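PDB 2B5D: alpha-Amylase from Thermotoga maritima, which is a glycoside hydrolase family 57 protein that combines a core of mainly parallel strands and helices with a helical C-terminal region. Local coordinates for residues A[443-448]-A[493-498]; A[485-490]-A[505-510]. All coordinates share one frame; numbering follows the deposited sequence.

Interaction 1: A[443-448]-A[493-498]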
# COMPACT_ATOMS: atom_id res chain seq x y z
N PRO A 443 -14.35 -3.31 -41.82
CA PRO A 443 -14.22 -2.09 -41.00
C PRO A 443 -14.25 -2.36 -39.50
O PRO A 443 -14.01 -1.43 -38.69
CB PRO A 443 -15.43 -1.24 -41.41
CG PRO A 443 -16.45 -2.24 -41.96
CD PRO A 443 -15.69 -3.45 -42.42
N LEU A 444 -14.56 -3.60 -39.13
CA LEU A 444 -14.57 -4.01 -37.73
C LEU A 444 -13.14 -4.37 -37.33
O LEU A 444 -12.67 -3.90 -36.32
CB LEU A 444 -15.48 -5.20 -37.49
CG LEU A 444 -16.37 -5.22 -36.23
CD1 LEU A 444 -16.51 -6.66 -35.69
CD2 LEU A 444 -15.96 -4.25 -35.09
N VAL A 445 -12.49 -5.20 -38.14
CA VAL A 445 -11.08 -5.56 -37.95
C VAL A 445 -10.18 -4.32 -37.92
O VAL A 445 -9.19 -4.27 -37.17
CB VAL A 445 -10.61 -6.50 -39.06
CG1 VAL A 445 -9.12 -6.53 -39.17
CG2 VAL A 445 -11.13 -7.91 -38.81
N GLU A 446 -10.56 -3.32 -38.70
CA GLU A 446 -9.84 -2.09 -38.87
C GLU A 446 -9.98 -1.23 -37.62
O GLU A 446 -8.98 -0.75 -37.10
CB GLU A 446 -10.35 -1.34 -40.10
CG GLU A 446 -9.29 -0.43 -40.73
CD GLU A 446 -9.88 0.78 -41.46
OE1 GLU A 446 -11.09 1.04 -41.31
OE2 GLU A 446 -9.11 1.50 -42.14
N ARG A 447 -11.22 -1.03 -37.18
CA ARG A 447 -11.49 -0.43 -35.87
C ARG A 447 -10.71 -1.10 -34.71
O ARG A 447 -10.16 -0.41 -33.83
CB ARG A 447 -12.98 -0.42 -35.61
CG ARG A 447 -13.69 0.69 -36.37
CD ARG A 447 -15.23 0.56 -36.21
NE ARG A 447 -15.64 0.70 -34.81
CZ ARG A 447 -16.67 0.07 -34.24
NH1 ARG A 447 -17.40 -0.79 -34.93
NH2 ARG A 447 -16.94 0.28 -32.96
N VAL A 448 -10.58 -2.42 -34.77
CA VAL A 448 -9.89 -3.16 -33.72
C VAL A 448 -8.39 -2.90 -33.77
O VAL A 448 -7.72 -2.66 -32.74
CB VAL A 448 -10.22 -4.67 -33.83
CG1 VAL A 448 -9.29 -5.55 -33.00
CG2 VAL A 448 -11.71 -4.92 -33.44
N ASP A 493 -6.66 -10.71 -28.35
CA ASP A 493 -7.34 -11.98 -28.14
C ASP A 493 -8.66 -12.14 -28.88
O ASP A 493 -8.90 -13.16 -29.49
CB ASP A 493 -7.54 -12.20 -26.66
CG ASP A 493 -6.27 -12.58 -26.00
OD1 ASP A 493 -5.30 -12.90 -26.74
OD2 ASP A 493 -6.24 -12.56 -24.75
N GLN A 494 -9.49 -11.11 -28.85
CA GLN A 494 -10.72 -11.17 -29.60
C GLN A 494 -10.47 -11.32 -31.11
O GLN A 494 -11.21 -12.02 -31.78
CB GLN A 494 -11.56 -9.94 -29.31
CG GLN A 494 -11.85 -9.81 -27.85
CD GLN A 494 -12.61 -8.56 -27.50
OE1 GLN A 494 -12.86 -8.30 -26.33
NE2 GLN A 494 -12.98 -7.78 -28.50
N LEU A 495 -9.42 -10.67 -31.62
CA LEU A 495 -9.18 -10.61 -33.05
C LEU A 495 -8.70 -11.96 -33.51
O LEU A 495 -9.27 -12.54 -34.42
CB LEU A 495 -8.16 -9.54 -33.42
CG LEU A 495 -8.00 -9.23 -34.92
CD1 LEU A 495 -9.30 -8.66 -35.52
CD2 LEU A 495 -6.90 -8.24 -35.08
N VAL A 496 -7.68 -12.45 -32.83
CA VAL A 496 -7.02 -13.70 -33.14
C VAL A 496 -7.95 -14.93 -33.05
O VAL A 496 -7.58 -16.03 -33.48
CB VAL A 496 -5.76 -13.82 -32.23
CG1 VAL A 496 -5.22 -15.23 -32.10
CG2 VAL A 496 -4.68 -12.88 -32.74
N SER A 497 -9.15 -14.74 -32.53
CA SER A 497 -10.03 -15.89 -32.27
C SER A 497 -11.46 -15.74 -32.81
O SER A 497 -12.30 -16.57 -32.53
CB SER A 497 -10.03 -16.23 -30.77
OG SER A 497 -10.71 -15.23 -30.04
N GLY A 498 -11.73 -14.70 -33.58
CA GLY A 498 -13.06 -14.56 -34.18
C GLY A 498 -14.10 -13.90 -33.29
O GLY A 498 -15.18 -13.52 -33.76

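Interaction 2: A[485-490]-A[505-510]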
# COMPACT_ATOMS: atom_id res chain seq x y z
N ILE A 485 -1.70 -1.81 -21.62
CA ILE A 485 -1.24 -3.09 -22.05
C ILE A 485 -2.41 -4.08 -22.10
O ILE A 485 -2.63 -4.76 -23.11
CB ILE A 485 -0.10 -3.63 -21.16
CG1 ILE A 485 1.19 -2.88 -21.45
CG2 ILE A 485 0.13 -5.13 -21.40
CD1 ILE A 485 2.28 -3.07 -20.37
N LYS A 486 -3.18 -4.14 -21.00
CA LYS A 486 -4.31 -5.05 -20.84
C LYS A 486 -5.38 -4.82 -21.89
O LYS A 486 -5.89 -5.78 -22.45
CB LYS A 486 -4.91 -4.91 -19.42
CG LYS A 486 -6.12 -5.85 -19.17
CD LYS A 486 -5.71 -7.12 -18.35
CE LYS A 486 -6.94 -7.93 -17.74
NZ LYS A 486 -7.69 -8.76 -18.77
N ARG A 487 -5.74 -3.56 -22.14
CA ARG A 487 -6.69 -3.25 -23.18
C ARG A 487 -6.21 -3.77 -24.55
O ARG A 487 -7.00 -4.35 -25.33
CB ARG A 487 -6.96 -1.74 -23.20
CG ARG A 487 -7.69 -1.25 -21.96
CD ARG A 487 -8.16 0.19 -22.07
NE ARG A 487 -8.97 0.55 -20.89
CZ ARG A 487 -9.10 1.77 -20.35
NH1 ARG A 487 -8.43 2.82 -20.86
NH2 ARG A 487 -9.89 1.96 -19.28
N PHE A 488 -4.91 -3.61 -24.83
CA PHE A 488 -4.35 -4.09 -26.09
C PHE A 488 -4.47 -5.62 -26.19
O PHE A 488 -4.83 -6.15 -27.26
CB PHE A 488 -2.89 -3.63 -26.26
CG PHE A 488 -2.19 -4.20 -27.48
CD1 PHE A 488 -1.96 -3.39 -28.61
CD2 PHE A 488 -1.73 -5.50 -27.49
CE1 PHE A 488 -1.31 -3.89 -29.74
CE2 PHE A 488 -1.08 -6.02 -28.61
CZ PHE A 488 -0.86 -5.21 -29.74
N LEU A 489 -4.14 -6.32 -25.11
CA LEU A 489 -4.18 -7.77 -25.14
C LEU A 489 -5.60 -8.34 -25.29
O LEU A 489 -5.81 -9.37 -25.95
CB LEU A 489 -3.54 -8.35 -23.90
CG LEU A 489 -2.09 -8.01 -23.62
CD1 LEU A 489 -1.75 -8.36 -22.16
CD2 LEU A 489 -1.17 -8.76 -24.56
N ASN A 490 -6.57 -7.68 -24.65
CA ASN A 490 -7.96 -8.00 -24.84
C ASN A 490 -8.35 -7.92 -26.29
O ASN A 490 -8.97 -8.84 -26.81
CB ASN A 490 -8.88 -7.10 -24.02
CG ASN A 490 -8.84 -7.43 -22.55
OD1 ASN A 490 -8.37 -8.49 -22.14
ND2 ASN A 490 -9.30 -6.49 -21.73
N LEU A 505 -15.06 -2.98 -27.45
CA LEU A 505 -14.35 -2.15 -28.43
C LEU A 505 -14.86 -0.72 -28.45
O LEU A 505 -14.08 0.22 -28.47
CB LEU A 505 -14.41 -2.75 -29.84
CG LEU A 505 -13.85 -1.87 -30.99
CD1 LEU A 505 -12.33 -1.63 -30.89
CD2 LEU A 505 -14.22 -2.50 -32.33
N ARG A 506 -16.17 -0.54 -28.40
CA ARG A 506 -16.73 0.80 -28.37
C ARG A 506 -16.41 1.49 -27.05
O ARG A 506 -16.40 2.72 -26.96
CB ARG A 506 -18.25 0.74 -28.49
CG ARG A 506 -18.77 0.40 -29.84
CD ARG A 506 -20.16 1.03 -30.01
NE ARG A 506 -21.10 0.51 -29.03
CZ ARG A 506 -21.72 -0.67 -29.12
NH1 ARG A 506 -22.56 -1.05 -28.15
NH2 ARG A 506 -21.50 -1.48 -30.18
N TYR A 507 -16.20 0.69 -26.01
CA TYR A 507 -15.92 1.28 -24.71
C TYR A 507 -14.52 1.89 -24.85
O TYR A 507 -14.35 3.10 -24.70
CB TYR A 507 -16.04 0.26 -23.55
CG TYR A 507 -15.36 0.77 -22.31
CD1 TYR A 507 -15.75 1.99 -21.76
CD2 TYR A 507 -14.30 0.07 -21.72
CE1 TYR A 507 -15.09 2.53 -20.66
CE2 TYR A 507 -13.64 0.60 -20.61
CZ TYR A 507 -14.04 1.83 -20.09
OH TYR A 507 -13.43 2.37 -18.99
N TYR A 508 -13.54 1.06 -25.19
CA TYR A 508 -12.19 1.49 -25.56
C TYR A 508 -12.09 2.67 -26.54
O TYR A 508 -11.32 3.61 -26.31
CB TYR A 508 -11.42 0.30 -26.13
CG TYR A 508 -11.16 -0.81 -25.15
CD1 TYR A 508 -10.54 -1.96 -25.57
CD2 TYR A 508 -11.54 -0.72 -23.80
CE1 TYR A 508 -10.25 -2.99 -24.72
CE2 TYR A 508 -11.27 -1.78 -22.89
CZ TYR A 508 -10.63 -2.92 -23.38
OH TYR A 508 -10.31 -4.02 -22.58
N GLU A 509 -12.87 2.63 -27.63
CA GLU A 509 -12.88 3.76 -28.58
C GLU A 509 -13.28 5.07 -27.92
O GLU A 509 -12.88 6.15 -28.35
CB GLU A 509 -13.78 3.49 -29.79
CG GLU A 509 -13.18 2.52 -30.78
CD GLU A 509 -14.20 2.04 -31.82
OE1 GLU A 509 -15.41 1.97 -31.47
OE2 GLU A 509 -13.81 1.72 -32.99
N TRP A 510 -14.06 4.96 -26.86
CA TRP A 510 -14.66 6.11 -26.19
C TRP A 510 -13.74 6.67 -25.15
O TRP A 510 -13.59 7.87 -25.05
CB TRP A 510 -15.98 5.67 -25.51
CG TRP A 510 -16.64 6.64 -24.59
CD1 TRP A 510 -17.13 7.87 -24.92
CD2 TRP A 510 -16.95 6.43 -23.21
NE1 TRP A 510 -17.71 8.45 -23.81
CE2 TRP A 510 -17.63 7.58 -22.75
CE3 TRP A 510 -16.72 5.36 -22.30
CZ2 TRP A 510 -18.10 7.71 -21.42
CZ3 TRP A 510 -17.16 5.49 -20.99
CH2 TRP A 510 -17.84 6.67 -20.56

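Interaction 1: A[443-448]-A[493-498]
Leu-495 meets Val-445 and Val-448, two residues that lie three positions apart on the same flank of helix 443-458. The contact is wholly apolar, and one methyl group does most of the work. CD1 of Leu-495 lies 3.8 Å from CG2 of Val-445 and 4.0 Å from CG1 of Val-448, so it spans both valines. The second leucine methyl, CD2, turns to Val-448 alone, at 4.2 Å from its CG1.

The valines offer different branches. Both have chi1 near 165°, with CG1 anti to the backbone N and CG2 beside it; Val-445 touches with the latter branch, Val-448 with the former. Val-445 meets the leucine side chain at about a right angle, whereas Val-448 and Leu-495 run past each other in opposite senses. Leucine CG stands anti to its own N (chi1 -170°), which carries the forked end across to the valines.

No hydrogen bond joins the two segments. Within 493-498, the hydroxyl of Ser-497 turns back on its chain and donates to the carbonyl O of Asp-493, with OG to O at 2.8 Å. Gly-498 follows with a left-handed backbone (phi 85°).

This is helix-helix packing inside the helical region that matches the C-terminal family of 1,4-alpha-glucan branching enzymes. Helix 502-511 closes a neighbouring side, and charge stays at the margin, where Glu-446 forms a salt bridge with Arg-521.

With no polar bond across it and just 143 Å² buried, the contact between 443-448 and 493-498 rests on the dispersion and hydrophobic packing of three buried aliphatic side chains; this patch alone probably sets little directional restraint.

Interaction 2: A[485-490]-A[505-510]
The aliphatic part of Arg-487 lies over one face of the Tyr-508 ring, while Asn-490, one helical turn further on, reaches the hydroxyl at the ring's edge. CG of Arg-487 stands 4.0 Å from the centroid of the Tyr-508 ring, displaced toward the rim, in a CH-pi contact. Its CG is placed beside the backbone N (chi1 -67°), and from there the chain runs extended to NE, so CD and NE follow the ring along CE2 and CD2; CD is 3.8 Å from CE2 of Tyr-508. The guanidinium itself is tilted against the ring and carries on to a salt bridge between its NH1 and Asp-512. NH2 comes 3.6 Å from the Tyr-507 hydroxyl OH without a hydrogen bond; that hydroxyl is hydrogen-bonded to Glu-20 OE2 of the same chain.

Tyr-508 also sets its CG beside its own N, which places the ring against Arg-487 and Asn-490. ND2 of Asn-490 donates an N-H to Tyr-508 OH at 2.8 Å, with a nearly straight angle of 173°. The oxygen lies in the amide plane, and amide and ring are only 9° from coplanar. The other amide end, OD1, receives a weak bond from Lys-486 NZ at 3.4 Å.

In this helical C-terminal region the two helices run in roughly opposite directions, their local axes 11.5 Å apart, and these long side chains fill the gap. The second subunit lies close by: its Tyr-507 stacks on Tyr-507.

The buried Tyr-508 hydroxyl accepts the N-H of Asn-490 and donates to the carbonyl O of Glu-20 of the second subunit; together with the face contact to Arg-487, these bonds should fix the ring's direction, tying intrachain helix packing to subunit association.

Overall arrangement
Both contacts belong to the helical C-terminal region and share helix 473-496, interaction 2 using its middle and interaction 1 its later part. Their centres are about 11 Å apart, on the same side of the chain's centre. Along the chain the segments alternate, 443-448, 485-490, 493-498 and 505-510. Helices 443-458, 473-496 and 502-511 touch one another pairwise and so form one packing unit. The direct link is on the third side of this bundle, between 443-448 and 505-510: Arg-447 NH2 pairs with Glu-509 OE1 at 2.7 Å, beside packing of Leu-505 on Leu-444 and Val-448. Both contacts also approach the second subunit, placing the bundle at the subunit interface.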